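Local coordinates for protein S12 family peptidase (Streptomyces sp. 82F2, PDB 3WWX) that probably hydrolyses amide bonds of substrates carrying D-amino acids, as a D-stereospecific amidohydrolase of the S12, beta-lactamase-like family, at residues V26-D31 / D246-Y251; D46-V51 / L192-V197; I54-T59 / W156-T161; E267-V272 / E297-G302. One frame throughout, in Å; residues are numbered along the deposited sequence.

Contact 1: residues V26-D31 / D246-Y251; sequences VAQARD and DLQTFY
Gln248 of helix 244-255 extends its amide to strand 24-31 and lays it against the backbone from Gln28 to Arg30. This one group makes all the packing. Its NE2 lies 3.2 Å from Gln28 CB, and its CD lies 3.7 Å from Gln28 O. On the other branch, OE1 is 3.3 Å from Ala29 C. Arg30 CB is 3.6 Å from the same OE1, while the guanidinium end of Arg30 turns away. Gln248 CG stands beside the backbone N (chi1 -68°) and the chain then runs straight, which spans the 9.1 Å between the axes of segments 246-251 and 26-31. The Gln28 and Gln248 side chains cross at about a right angle, with amide planes 77° apart, so they do not stack.

The polar partners are elsewhere. Arg30 N is near Gln248 OE1, but the angle is poor for a hydrogen bond. OE1 bonds instead to Ser321 OG on the next strand, and NE2 to Ser244 O in its own helix. Gln28 is held by Arg35 NH1 and Gly45 O.

The same two axes lie at 39°, and the helix covers a face of the large antiparallel sheet, as in the alpha/beta domain of the serine beta-lactamase fold.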
loop_
_atom_site.group_PDB
_atom_site.type_symbol
_atom_site.label_atom_id
_atom_site.label_comp_id
_atom_site.label_asym_id
_atom_site.label_seq_id
_atom_site.Cartn_x
_atom_site.Cartn_y
_atom_site.Cartn_z
ATOM N N VAL A 26 -0.498 4.351 -16.784
ATOM C CA VAL A 26 0.905 4.753 -16.822
ATOM C C VAL A 26 1.762 3.723 -16.105
ATOM O O VAL A 26 1.329 3.125 -15.113
ATOM C CB VAL A 26 1.122 6.151 -16.169
ATOM C CG1 VAL A 26 0.549 6.200 -14.749
ATOM C CG2 VAL A 26 2.583 6.562 -16.172
ATOM N N ALA A 27 2.977 3.511 -16.607
ATOM C CA ALA A 27 3.973 2.713 -15.897
ATOM C C ALA A 27 5.349 3.222 -16.236
ATOM O O ALA A 27 5.561 3.864 -17.276
ATOM C CB ALA A 27 3.857 1.228 -16.237
ATOM N N GLN A 28 6.269 2.998 -15.308
ATOM C CA GLN A 28 7.682 3.172 -15.567
ATOM C C GLN A 28 8.398 1.932 -15.097
ATOM O O GLN A 28 7.936 1.246 -14.188
ATOM C CB GLN A 28 8.242 4.390 -14.850
ATOM C CG GLN A 28 7.717 5.721 -15.361
ATOM C CD GLN A 28 8.289 6.898 -14.591
ATOM O OE1 GLN A 28 9.380 6.805 -14.015
ATOM N NE2 GLN A 28 7.565 8.015 -14.564
ATOM N N ALA A 29 9.550 1.657 -15.707
ATOM C CA ALA A 29 10.316 0.470 -15.360
ATOM C C ALA A 29 11.785 0.745 -15.566
ATOM O O ALA A 29 12.164 1.649 -16.303
ATOM C CB ALA A 29 9.881 -0.716 -16.207
ATOM N N ARG A 30 12.609 -0.034 -14.898
ATOM C CA ARG A 30 14.055 0.094 -15.044
ATOM C C ARG A 30 14.644 -1.282 -14.833
ATOM O O ARG A 30 14.677 -1.807 -13.718
ATOM C CB ARG A 30 14.612 1.131 -14.055
ATOM C CG ARG A 30 16.085 1.410 -14.196
ATOM C CD ARG A 30 16.430 2.612 -13.320
ATOM N NE ARG A 30 17.824 2.992 -13.431
ATOM C CZ ARG A 30 18.656 3.135 -12.405
ATOM N NH1 ARG A 30 18.245 2.944 -11.159
ATOM N NH2 ARG A 30 19.914 3.483 -12.638
ATOM N N ASP A 31 15.092 -1.870 -15.941
ATOM C CA ASP A 31 15.624 -3.226 -15.955
ATOM C C ASP A 31 17.153 -3.125 -15.967
ATOM O O ASP A 31 17.772 -2.897 -16.998
ATOM C CB ASP A 31 15.048 -3.975 -17.155
ATOM C CG ASP A 31 15.368 -5.453 -17.136
ATOM O OD1 ASP A 31 16.498 -5.795 -16.728
ATOM O OD2 ASP A 31 14.500 -6.287 -17.519
ATOM N N ASP A 246 9.397 7.713 -8.345
ATOM C CA ASP A 246 9.716 7.662 -6.930
ATOM C C ASP A 246 9.400 6.290 -6.346
ATOM O O ASP A 246 10.100 5.815 -5.469
ATOM C CB ASP A 246 8.911 8.702 -6.160
ATOM C CG ASP A 246 9.488 10.110 -6.259
ATOM O OD1 ASP A 246 10.413 10.362 -7.068
ATOM O OD2 ASP A 246 8.971 10.986 -5.518
ATOM N N LEU A 247 8.318 5.660 -6.800
ATOM C CA LEU A 247 7.994 4.352 -6.234
ATOM C C LEU A 247 9.095 3.341 -6.533
ATOM O O LEU A 247 9.435 2.516 -5.682
ATOM C CB LEU A 247 6.636 3.839 -6.703
ATOM C CG LEU A 247 5.428 4.540 -6.089
ATOM C CD1 LEU A 247 4.178 3.951 -6.709
ATOM C CD2 LEU A 247 5.389 4.422 -4.580
ATOM N N GLN A 248 9.653 3.419 -7.739
ATOM C CA GLN A 248 10.783 2.556 -8.070
ATOM C C GLN A 248 12.003 2.898 -7.217
ATOM O O GLN A 248 12.667 2.007 -6.676
ATOM C CB GLN A 248 11.159 2.674 -9.538
ATOM C CG GLN A 248 10.144 2.127 -10.490
ATOM C CD GLN A 248 10.623 2.314 -11.891
ATOM O OE1 GLN A 248 11.437 1.523 -12.388
ATOM N NE2 GLN A 248 10.218 3.403 -12.508
ATOM N N THR A 249 12.305 4.184 -7.079
ATOM C CA THR A 249 13.449 4.585 -6.250
ATOM C C THR A 249 13.348 3.985 -4.843
ATOM O O THR A 249 14.311 3.444 -4.278
ATOM C CB THR A 249 13.524 6.109 -6.165
ATOM O OG1 THR A 249 13.646 6.619 -7.499
ATOM C CG2 THR A 249 14.707 6.556 -5.303
ATOM N N PHE A 250 12.150 4.058 -4.285
ATOM C CA PHE A 250 11.905 3.540 -2.953
ATOM C C PHE A 250 12.060 2.018 -2.883
ATOM O O PHE A 250 12.846 1.507 -2.065
ATOM C CB PHE A 250 10.506 3.943 -2.459
ATOM C CG PHE A 250 10.092 3.219 -1.192
ATOM C CD1 PHE A 250 10.762 3.444 0.008
ATOM C CD2 PHE A 250 9.038 2.304 -1.201
ATOM C CE1 PHE A 250 10.391 2.772 1.155
ATOM C CE2 PHE A 250 8.667 1.639 -0.049
ATOM C CZ PHE A 250 9.355 1.877 1.135
ATOM N N TYR A 251 11.359 1.274 -3.733
ATOM C CA TYR A 251 11.421 -0.180 -3.626
ATOM C C TYR A 251 12.814 -0.727 -3.981
ATOM O O TYR A 251 13.273 -1.690 -3.360
ATOM C CB TYR A 251 10.315 -0.857 -4.454
ATOM C CG TYR A 251 8.969 -0.858 -3.735
ATOM C CD1 TYR A 251 8.657 -1.832 -2.799
ATOM C CD2 TYR A 251 8.026 0.108 -4.006
ATOM C CE1 TYR A 251 7.441 -1.834 -2.131
ATOM C CE2 TYR A 251 6.806 0.126 -3.322
ATOM C CZ TYR A 251 6.527 -0.855 -2.406
ATOM O OH TYR A 251 5.315 -0.798 -1.768
#

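Contact 2: residues D46-V51 / L192-V197; sequences DDRYRV and LRATTV
The guanidinium of Arg48 lies over Ala194, whose methyl group touches one of its faces. Ala194 CB sits 3.3 Å above the guanidinium plane, offset toward the rim. It is 3.4 Å from Arg48 NE and 3.6 Å from Arg48 CZ. The backbone of Ala194 adds a little packing farther up the arginine, where Arg48 CD is 4.0 Å from Ala194 O. Arg48 CG stands anti to the carbonyl carbon (chi1 -62°). From there the chain is fully extended, and this stretches the flat end group across the alanine.

Arg193 O takes part through water rather than directly. Water 1 accepts from Arg48 NH1 at 2.8 Å and donates to Arg193 O at 3.1 Å. Water 2 accepts from Arg48 NH2 at 2.9 Å and donates to the same Arg193 O at 3.2 Å. Water 1 lies at the guanidinium edge, in its plane. The side chain of Arg193 itself leads away from the contact.

The next shell positions both partners. Residues 192-195 form a type I beta turn, closed by the bond from Thr195 N to Leu192 O. Asp246 OD2 binds both Ala194 N and Thr195 OG1. The backbone of Arg48 bonds to Pro207. Short strand 49-50 pairs with strand 241-242, and Thr196 also bonds by its backbone to Ile241.

The chemistry is that of a partly exposed arginine on a methyl group. Nonpolar contact covers part of one face, while two waters bridge its NH1 and NH2 to one carbonyl, Arg193 O. Its charge is probably shared with solvent here, with no acidic partner across the contact.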
loop_
_atom_site.group_PDB
_atom_site.type_symbol
_atom_site.label_atom_id
_atom_site.label_comp_id
_atom_site.label_asym_id
_atom_site.label_seq_id
_atom_site.Cartn_x
_atom_site.Cartn_y
_atom_site.Cartn_z
ATOM N N ASP A 46 4.546 11.108 -16.115
ATOM C CA ASP A 46 4.959 11.585 -14.796
ATOM C C ASP A 46 3.769 11.851 -13.860
ATOM O O ASP A 46 3.920 12.498 -12.811
ATOM C CB ASP A 46 5.802 12.840 -14.956
ATOM C CG ASP A 46 7.099 12.568 -15.716
ATOM O OD1 ASP A 46 7.805 11.591 -15.389
ATOM O OD2 ASP A 46 7.397 13.333 -16.664
ATOM N N ASP A 47 2.599 11.342 -14.228
ATOM C CA ASP A 47 1.403 11.556 -13.398
ATOM C C ASP A 47 1.621 11.055 -11.976
ATOM O O ASP A 47 2.177 9.957 -11.738
ATOM C CB ASP A 47 0.151 10.897 -13.971
ATOM C CG ASP A 47 -0.459 11.665 -15.146
ATOM O OD1 ASP A 47 0.072 12.744 -15.505
ATOM O OD2 ASP A 47 -1.454 11.153 -15.699
ATOM N N ARG A 48 1.147 11.864 -11.044
ATOM C CA ARG A 48 1.141 11.516 -9.633
ATOM C C ARG A 48 -0.220 10.940 -9.302
ATOM O O ARG A 48 -1.241 11.355 -9.861
ATOM C CB ARG A 48 1.456 12.764 -8.796
ATOM C CG ARG A 48 2.857 13.315 -9.118
ATOM C CD ARG A 48 3.303 14.567 -8.349
ATOM N NE ARG A 48 4.602 14.985 -8.864
ATOM C CZ ARG A 48 5.345 15.985 -8.390
ATOM N NH1 ARG A 48 4.952 16.688 -7.366
ATOM N NH2 ARG A 48 6.509 16.264 -8.955
ATOM N N TYR A 49 -0.242 9.992 -8.381
ATOM C CA TYR A 49 -1.458 9.267 -8.055
ATOM C C TYR A 49 -1.437 8.806 -6.613
ATOM O O TYR A 49 -0.381 8.713 -5.969
ATOM C CB TYR A 49 -1.651 8.081 -9.015
ATOM C CG TYR A 49 -0.407 7.241 -9.287
ATOM C CD1 TYR A 49 0.432 7.538 -10.339
ATOM C CD2 TYR A 49 -0.089 6.153 -8.502
ATOM C CE1 TYR A 49 1.547 6.766 -10.615
ATOM C CE2 TYR A 49 1.044 5.383 -8.754
ATOM C CZ TYR A 49 1.852 5.690 -9.819
ATOM O OH TYR A 49 2.964 4.904 -10.102
ATOM N N ARG A 50 -2.628 8.545 -6.100
ATOM C CA ARG A 50 -2.814 7.986 -4.775
ATOM C C ARG A 50 -2.357 6.543 -4.794
ATOM O O ARG A 50 -2.968 5.702 -5.470
ATOM C CB ARG A 50 -4.290 8.084 -4.397
ATOM C CG ARG A 50 -4.815 9.521 -4.382
ATOM C CD ARG A 50 -6.194 9.583 -3.709
ATOM N NE ARG A 50 -6.793 10.911 -3.862
ATOM C CZ ARG A 50 -6.442 11.973 -3.144
ATOM N NH1 ARG A 50 -5.561 11.872 -2.176
ATOM N NH2 ARG A 50 -6.992 13.149 -3.389
ATOM N N VAL A 51 -1.284 6.227 -4.074
ATOM C CA VAL A 51 -0.703 4.880 -4.141
ATOM C C VAL A 51 -1.428 3.871 -3.253
ATOM O O VAL A 51 -1.088 2.682 -3.247
ATOM C CB VAL A 51 0.796 4.891 -3.816
ATOM C CG1 VAL A 51 1.505 5.925 -4.651
ATOM C CG2 VAL A 51 1.047 5.146 -2.332
ATOM N N LEU A 192 12.715 11.877 -2.741
ATOM C CA LEU A 192 11.451 11.525 -3.415
ATOM C C LEU A 192 10.567 12.757 -3.590
ATOM O O LEU A 192 9.602 12.978 -2.834
ATOM C CB LEU A 192 10.703 10.452 -2.641
ATOM C CG LEU A 192 11.493 9.184 -2.330
ATOM C CD1 LEU A 192 10.588 8.171 -1.691
ATOM C CD2 LEU A 192 12.123 8.584 -3.595
ATOM N N ARG A 193 10.908 13.545 -4.605
ATOM C CA ARG A 193 10.345 14.867 -4.789
ATOM C C ARG A 193 8.893 14.874 -5.263
ATOM O O ARG A 193 8.263 15.924 -5.269
ATOM C CB ARG A 193 11.222 15.655 -5.768
ATOM C CG ARG A 193 12.567 16.027 -5.157
ATOM C CD ARG A 193 13.561 16.584 -6.164
ATOM N NE ARG A 193 14.929 16.270 -5.750
ATOM C CZ ARG A 193 16.026 16.775 -6.301
ATOM N NH1 ARG A 193 15.937 17.643 -7.302
ATOM N NH2 ARG A 193 17.220 16.415 -5.842
ATOM N N ALA A 194 8.364 13.714 -5.664
ATOM C CA ALA A 194 6.978 13.614 -6.112
ATOM C C ALA A 194 6.118 12.854 -5.093
ATOM O O ALA A 194 4.975 12.501 -5.391
ATOM C CB ALA A 194 6.910 12.896 -7.459
ATOM N N THR A 195 6.658 12.624 -3.905
ATOM C CA THR A 195 6.023 11.768 -2.903
ATOM C C THR A 195 5.623 12.558 -1.667
ATOM O O THR A 195 6.450 13.279 -1.093
ATOM C CB THR A 195 6.980 10.632 -2.506
ATOM O OG1 THR A 195 7.324 9.895 -3.682
ATOM C CG2 THR A 195 6.318 9.662 -1.556
ATOM N N THR A 196 4.354 12.426 -1.273
ATOM C CA THR A 196 3.823 13.188 -0.160
ATOM C C THR A 196 2.908 12.349 0.726
ATOM O O THR A 196 2.384 11.294 0.323
ATOM C CB THR A 196 3.050 14.432 -0.635
ATOM O OG1 THR A 196 1.976 14.029 -1.478
ATOM C CG2 THR A 196 3.944 15.391 -1.408
ATOM N N VAL A 197 2.782 12.807 1.969
ATOM C CA VAL A 197 1.891 12.243 2.973
ATOM C C VAL A 197 0.885 13.360 3.234
ATOM O O VAL A 197 1.149 14.273 4.023
ATOM C CB VAL A 197 2.651 11.885 4.271
ATOM C CG1 VAL A 197 1.767 11.137 5.221
ATOM C CG2 VAL A 197 3.905 11.072 3.952
HETATM O O HOH W 1 6.832 18.456 -6.376
HETATM O O HOH W 2 8.778 17.710 -7.921
#

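Contact 3: residues I54-T59 / W156-T161; sequences ITKTFT and WNYSNT
Lys56 and Tyr158 approach from opposite directions and meet at their polar ends. Lys56 NZ donates to Tyr158 OH at 2.6 Å, a short bond. The amine comes in obliquely to the ring. The lysine chain follows closely, with CE 3.1 Å from Tyr158 OH and 3.5 Å from Tyr158 CZ.

Asn160 crosses the lysine at about a right angle. Its OD1 accepts from Lys56 NZ at 2.9 Å, and the donor lies nearly along the C=O axis (164°). The lysine is extended as far as CE, and its last torsion then bends (chi4 67°) to bring NZ within bonding distance of both acceptors. Tyr158 CG is anti to the backbone N (chi1 -167°), which brings the hydroxyl to the lysine from a loop. Asn160 ND2 bonds to Thr112 OG1, so the amide is held at both ends. Ser159 caps helix 160-174 through a weak bond from Thr161 N.

Ser53 and Lys56 fit the Ser-x-x-Lys motif of this family, and Tyr158 and Asn160 fit Tyr-x-Asn. In relatives these groups belong to the active site. The bonds to Tyr158 OH and Asn160 OD1 hold the amine beside the tyrosine oxygen, an arrangement consistent with proton relay as in those enzymes.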
loop_
_atom_site.group_PDB
_atom_site.type_symbol
_atom_site.label_atom_id
_atom_site.label_comp_id
_atom_site.label_asym_id
_atom_site.label_seq_id
_atom_site.Cartn_x
_atom_site.Cartn_y
_atom_site.Cartn_z
ATOM N N ILE A 54 0.145 0.700 -0.975
ATOM C CA ILE A 54 1.599 0.791 -1.051
ATOM C C ILE A 54 2.179 1.585 0.131
ATOM O O ILE A 54 3.317 1.353 0.565
ATOM C CB ILE A 54 1.994 1.355 -2.420
ATOM C CG1 ILE A 54 1.901 0.260 -3.479
ATOM C CG2 ILE A 54 3.389 1.988 -2.411
ATOM C CD1 ILE A 54 1.871 0.796 -4.901
ATOM N N THR A 55 1.380 2.495 0.681
ATOM C CA THR A 55 1.768 3.234 1.878
ATOM C C THR A 55 2.238 2.302 2.975
ATOM O O THR A 55 3.145 2.635 3.749
ATOM C CB THR A 55 0.577 4.049 2.401
ATOM O OG1 THR A 55 0.118 4.962 1.389
ATOM C CG2 THR A 55 0.930 4.831 3.657
ATOM N N LYS A 56 1.630 1.124 3.062
ATOM C CA LYS A 56 1.986 0.164 4.096
ATOM C C LYS A 56 3.476 -0.161 4.108
ATOM O O LYS A 56 4.036 -0.407 5.166
ATOM C CB LYS A 56 1.191 -1.120 3.935
ATOM C CG LYS A 56 -0.279 -0.969 4.255
ATOM C CD LYS A 56 -0.982 -2.320 4.288
ATOM C CE LYS A 56 -2.440 -2.196 4.700
ATOM N NZ LYS A 56 -3.263 -1.486 3.708
ATOM N N THR A 57 4.121 -0.221 2.946
ATOM C CA THR A 57 5.541 -0.545 2.937
ATOM C C THR A 57 6.347 0.561 3.619
ATOM O O THR A 57 7.328 0.283 4.320
ATOM C CB THR A 57 6.049 -0.759 1.517
ATOM O OG1 THR A 57 5.181 -1.654 0.825
ATOM C CG2 THR A 57 7.451 -1.333 1.552
ATOM N N PHE A 58 5.934 1.813 3.422
ATOM C CA PHE A 58 6.588 2.936 4.091
ATOM C C PHE A 58 6.407 2.831 5.607
ATOM O O PHE A 58 7.349 2.979 6.379
ATOM C CB PHE A 58 6.047 4.268 3.580
ATOM C CG PHE A 58 6.425 4.571 2.152
ATOM C CD1 PHE A 58 5.659 4.079 1.102
ATOM C CD2 PHE A 58 7.525 5.348 1.852
ATOM C CE1 PHE A 58 5.983 4.352 -0.223
ATOM C CE2 PHE A 58 7.859 5.613 0.511
ATOM C CZ PHE A 58 7.085 5.128 -0.512
ATOM N N THR A 59 5.185 2.578 6.044
ATOM C CA THR A 59 4.901 2.422 7.459
ATOM C C THR A 59 5.730 1.313 8.103
ATOM O O THR A 59 6.333 1.513 9.181
ATOM C CB THR A 59 3.393 2.163 7.628
ATOM O OG1 THR A 59 2.694 3.280 7.071
ATOM C CG2 THR A 59 3.002 1.964 9.079
ATOM N N TRP A 156 -4.333 -15.748 8.327
ATOM C CA TRP A 156 -3.924 -14.512 7.653
ATOM C C TRP A 156 -5.166 -13.870 7.064
ATOM O O TRP A 156 -6.011 -14.535 6.426
ATOM C CB TRP A 156 -2.933 -14.821 6.526
ATOM C CG TRP A 156 -2.356 -13.580 5.858
ATOM C CD1 TRP A 156 -1.217 -12.909 6.223
ATOM C CD2 TRP A 156 -2.902 -12.858 4.742
ATOM N NE1 TRP A 156 -1.023 -11.834 5.405
ATOM C CE2 TRP A 156 -2.038 -11.777 4.485
ATOM C CE3 TRP A 156 -4.023 -13.028 3.932
ATOM C CZ2 TRP A 156 -2.268 -10.870 3.457
ATOM C CZ3 TRP A 156 -4.242 -12.133 2.896
ATOM C CH2 TRP A 156 -3.371 -11.056 2.678
ATOM N N ASN A 157 -5.284 -12.563 7.265
ATOM C CA ASN A 157 -6.312 -11.804 6.575
ATOM C C ASN A 157 -5.877 -10.361 6.497
ATOM O O ASN A 157 -5.487 -9.776 7.491
ATOM C CB ASN A 157 -7.649 -11.905 7.312
ATOM C CG ASN A 157 -8.731 -11.115 6.631
ATOM O OD1 ASN A 157 -9.213 -11.509 5.580
ATOM N ND2 ASN A 157 -9.065 -9.954 7.189
ATOM N N TYR A 158 -5.928 -9.803 5.297
ATOM C CA TYR A 158 -5.518 -8.430 5.081
ATOM C C TYR A 158 -6.457 -7.492 5.805
ATOM O O TYR A 158 -7.668 -7.512 5.553
ATOM C CB TYR A 158 -5.548 -8.145 3.593
ATOM C CG TYR A 158 -4.858 -6.883 3.182
ATOM C CD1 TYR A 158 -5.515 -5.673 3.232
ATOM C CD2 TYR A 158 -3.559 -6.910 2.717
ATOM C CE1 TYR A 158 -4.882 -4.501 2.819
ATOM C CE2 TYR A 158 -2.925 -5.753 2.298
ATOM C CZ TYR A 158 -3.593 -4.565 2.343
ATOM O OH TYR A 158 -3.000 -3.406 1.926
ATOM N N SER A 159 -5.905 -6.653 6.680
ATOM C CA SER A 159 -6.720 -5.734 7.470
ATOM C C SER A 159 -6.088 -4.356 7.556
ATOM O O SER A 159 -4.934 -4.204 7.972
ATOM C CB SER A 159 -6.914 -6.276 8.890
ATOM O OG SER A 159 -7.550 -5.294 9.685
ATOM N N ASN A 160 -6.848 -3.356 7.136
ATOM C CA ASN A 160 -6.331 -1.998 7.130
ATOM C C ASN A 160 -6.137 -1.485 8.548
ATOM O O ASN A 160 -5.284 -0.629 8.785
ATOM C CB ASN A 160 -7.266 -1.123 6.304
ATOM C CG ASN A 160 -7.175 -1.449 4.838
ATOM O OD1 ASN A 160 -6.081 -1.447 4.280
ATOM N ND2 ASN A 160 -8.277 -1.837 4.234
ATOM N N THR A 161 -6.904 -2.011 9.505
ATOM C CA THR A 161 -6.755 -1.591 10.898
ATOM C C THR A 161 -5.352 -1.886 11.388
ATOM O O THR A 161 -4.799 -1.144 12.204
ATOM C CB THR A 161 -7.748 -2.318 11.807
ATOM O OG1 THR A 161 -9.028 -2.327 11.167
ATOM C CG2 THR A 161 -7.863 -1.598 13.150
#

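Contact 4: residues E267-V272 / E297-G302; sequences EMTTTV and EVWGHG
The chain leaves helix 262-268 at Thr269 and passes strand 297-305, with CA atoms of Thr269 and Trp299 8.7 Å apart. The contact is made by Trp299, whose six-membered ring meets two threonines. Thr269 crosses the indole at about a right angle and puts its methyl over one face. Its CG2 is 4.1 Å from the centroid of that ring and 24° off the normal, a CH-pi contact displaced toward the rim. Thr269 CB lies 3.6 Å from Trp299 CH2, and Thr269 O is equally near that carbon. The Thr271 side chain points against that of Trp299, and its CG2 meets the ring obliquely, 3.8 Å from Trp299 CZ3.

The rotation of Thr269 (chi1 57°) turns CG2 over the ring and leaves OG1 to bond back to Leu265 O in the helix. The indole is also fixed at its far end. Trp299 NE1 donates to Glu297 OE1 at 2.8 Å (155°), close to the ring plane, while the carboxylate is met from above its own plane. Lys289 and Leu255 pack on the tryptophan too.

Two residues on, His301 ND1 donates to Gly302 O at 2.8 Å, and its NE2 bonds to Tyr283 OH. His301 opens a His-Gly-Gly run on this strand that probably matches the His-x-Gly motif of S12 relatives, where class C beta-lactamases have Lys-Thr-Gly.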
loop_
_atom_site.group_PDB
_atom_site.type_symbol
_atom_site.label_atom_id
_atom_site.label_comp_id
_atom_site.label_asym_id
_atom_site.label_seq_id
_atom_site.Cartn_x
_atom_site.Cartn_y
_atom_site.Cartn_z
ATOM N N GLU A 267 13.782 -9.737 8.422
ATOM C CA GLU A 267 12.466 -9.807 9.064
ATOM C C GLU A 267 11.383 -9.371 8.087
ATOM O O GLU A 267 10.335 -9.994 8.015
ATOM C CB GLU A 267 12.431 -8.962 10.331
ATOM C CG GLU A 267 13.242 -9.605 11.477
ATOM C CD GLU A 267 13.121 -8.894 12.820
ATOM O OE1 GLU A 267 12.117 -8.198 13.065
ATOM O OE2 GLU A 267 14.050 -9.044 13.655
ATOM N N MET A 268 11.653 -8.311 7.336
ATOM C CA MET A 268 10.668 -7.786 6.406
ATOM C C MET A 268 10.309 -8.800 5.337
ATOM O O MET A 268 9.157 -8.870 4.902
ATOM C CB MET A 268 11.189 -6.523 5.739
ATOM C CG MET A 268 10.099 -5.752 5.017
ATOM S SD MET A 268 10.740 -4.227 4.307
ATOM C CE MET A 268 9.347 -3.144 4.609
ATOM N N THR A 269 11.306 -9.575 4.904
ATOM C CA THR A 269 11.132 -10.557 3.844
ATOM C C THR A 269 10.859 -11.973 4.378
ATOM O O THR A 269 10.885 -12.931 3.604
ATOM C CB THR A 269 12.357 -10.614 2.911
ATOM O OG1 THR A 269 13.533 -10.914 3.680
ATOM C CG2 THR A 269 12.535 -9.303 2.191
ATOM N N THR A 270 10.558 -12.092 5.670
ATOM C CA THR A 270 10.064 -13.342 6.226
ATOM C C THR A 270 8.554 -13.372 6.033
ATOM O O THR A 270 7.817 -12.619 6.673
ATOM C CB THR A 270 10.432 -13.467 7.699
ATOM O OG1 THR A 270 11.860 -13.503 7.808
ATOM C CG2 THR A 270 9.842 -14.749 8.295
ATOM N N THR A 271 8.113 -14.221 5.122
ATOM C CA THR A 271 6.738 -14.179 4.648
ATOM C C THR A 271 5.843 -15.271 5.213
ATOM O O THR A 271 6.310 -16.355 5.609
ATOM C CB THR A 271 6.660 -14.257 3.111
ATOM O OG1 THR A 271 7.295 -15.453 2.653
ATOM C CG2 THR A 271 7.348 -13.056 2.457
ATOM N N VAL A 272 4.550 -14.951 5.237
ATOM C CA VAL A 272 3.483 -15.882 5.567
ATOM C C VAL A 272 2.820 -16.293 4.259
ATOM O O VAL A 272 2.575 -15.462 3.387
ATOM C CB VAL A 272 2.430 -15.189 6.482
ATOM C CG1 VAL A 272 1.283 -16.125 6.812
ATOM C CG2 VAL A 272 3.098 -14.692 7.747
ATOM N N GLU A 297 11.074 -13.879 -9.284
ATOM C CA GLU A 297 10.462 -13.537 -8.020
ATOM C C GLU A 297 10.486 -12.028 -7.847
ATOM O O GLU A 297 11.531 -11.384 -7.966
ATOM C CB GLU A 297 11.252 -14.202 -6.897
ATOM C CG GLU A 297 10.762 -13.890 -5.509
ATOM C CD GLU A 297 11.681 -14.462 -4.437
ATOM O OE1 GLU A 297 12.635 -13.780 -3.965
ATOM O OE2 GLU A 297 11.416 -15.622 -4.057
ATOM N N VAL A 298 9.315 -11.458 -7.565
ATOM C CA VAL A 298 9.202 -10.018 -7.350
ATOM C C VAL A 298 8.669 -9.719 -5.969
ATOM O O VAL A 298 7.930 -10.505 -5.375
ATOM C CB VAL A 298 8.331 -9.331 -8.415
ATOM C CG1 VAL A 298 9.058 -9.341 -9.747
ATOM C CG2 VAL A 298 6.947 -9.977 -8.536
ATOM N N TRP A 299 9.086 -8.560 -5.471
ATOM C CA TRP A 299 8.763 -8.048 -4.148
ATOM C C TRP A 299 8.145 -6.673 -4.308
ATOM O O TRP A 299 8.630 -5.844 -5.076
ATOM C CB TRP A 299 10.034 -7.946 -3.277
ATOM C CG TRP A 299 10.593 -9.293 -2.959
ATOM C CD1 TRP A 299 11.409 -10.060 -3.755
ATOM C CD2 TRP A 299 10.368 -10.049 -1.767
ATOM N NE1 TRP A 299 11.678 -11.255 -3.132
ATOM C CE2 TRP A 299 11.061 -11.268 -1.907
ATOM C CE3 TRP A 299 9.639 -9.818 -0.596
ATOM C CZ2 TRP A 299 11.062 -12.250 -0.916
ATOM C CZ3 TRP A 299 9.627 -10.790 0.384
ATOM C CH2 TRP A 299 10.330 -12.003 0.217
ATOM N N GLY A 300 7.083 -6.399 -3.567
ATOM C CA GLY A 300 6.442 -5.100 -3.714
ATOM C C GLY A 300 5.098 -5.075 -3.021
ATOM O O GLY A 300 4.910 -5.726 -2.003
ATOM N N HIS A 301 4.155 -4.330 -3.578
ATOM C CA HIS A 301 2.838 -4.222 -2.965
ATOM C C HIS A 301 1.909 -3.622 -3.998
ATOM O O HIS A 301 2.329 -2.828 -4.835
ATOM C CB HIS A 301 2.917 -3.314 -1.725
ATOM C CG HIS A 301 1.947 -3.663 -0.629
ATOM N ND1 HIS A 301 0.614 -3.318 -0.659
ATOM C CD2 HIS A 301 2.147 -4.287 0.557
ATOM C CE1 HIS A 301 0.030 -3.742 0.456
ATOM N NE2 HIS A 301 0.934 -4.333 1.203
ATOM N N GLY A 302 0.635 -4.000 -3.918
ATOM C CA GLY A 302 -0.370 -3.345 -4.740
ATOM C C GLY A 302 -1.010 -2.231 -3.946
ATOM O O GLY A 302 -0.909 -2.190 -2.721
#

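Overall arrangement
Contacts 1 and 4 share the eight-stranded antiparallel sheet, through strands 24-31 and 297-305, and their centres are about 17 Å apart. Helix 244-255 of contact 1 also reaches contact 4: Tyr251 touches Gly300 and His301, and also bonds to Thr57 of contact 3. The centres of contacts 1 and 2 are about 12 Å apart, and Asp246 joins them. Contacts 3 and 4, with centres also about 12 Å apart, meet where Tyr158 and Ile54 touch His301. Along the chain, contact 3 is nested in contact 2 and contact 2 in contact 1; contact 4 follows. The probable motif residues thus converge where the helices meet the sheet, near the pocket that holds octane 1,8-diamine.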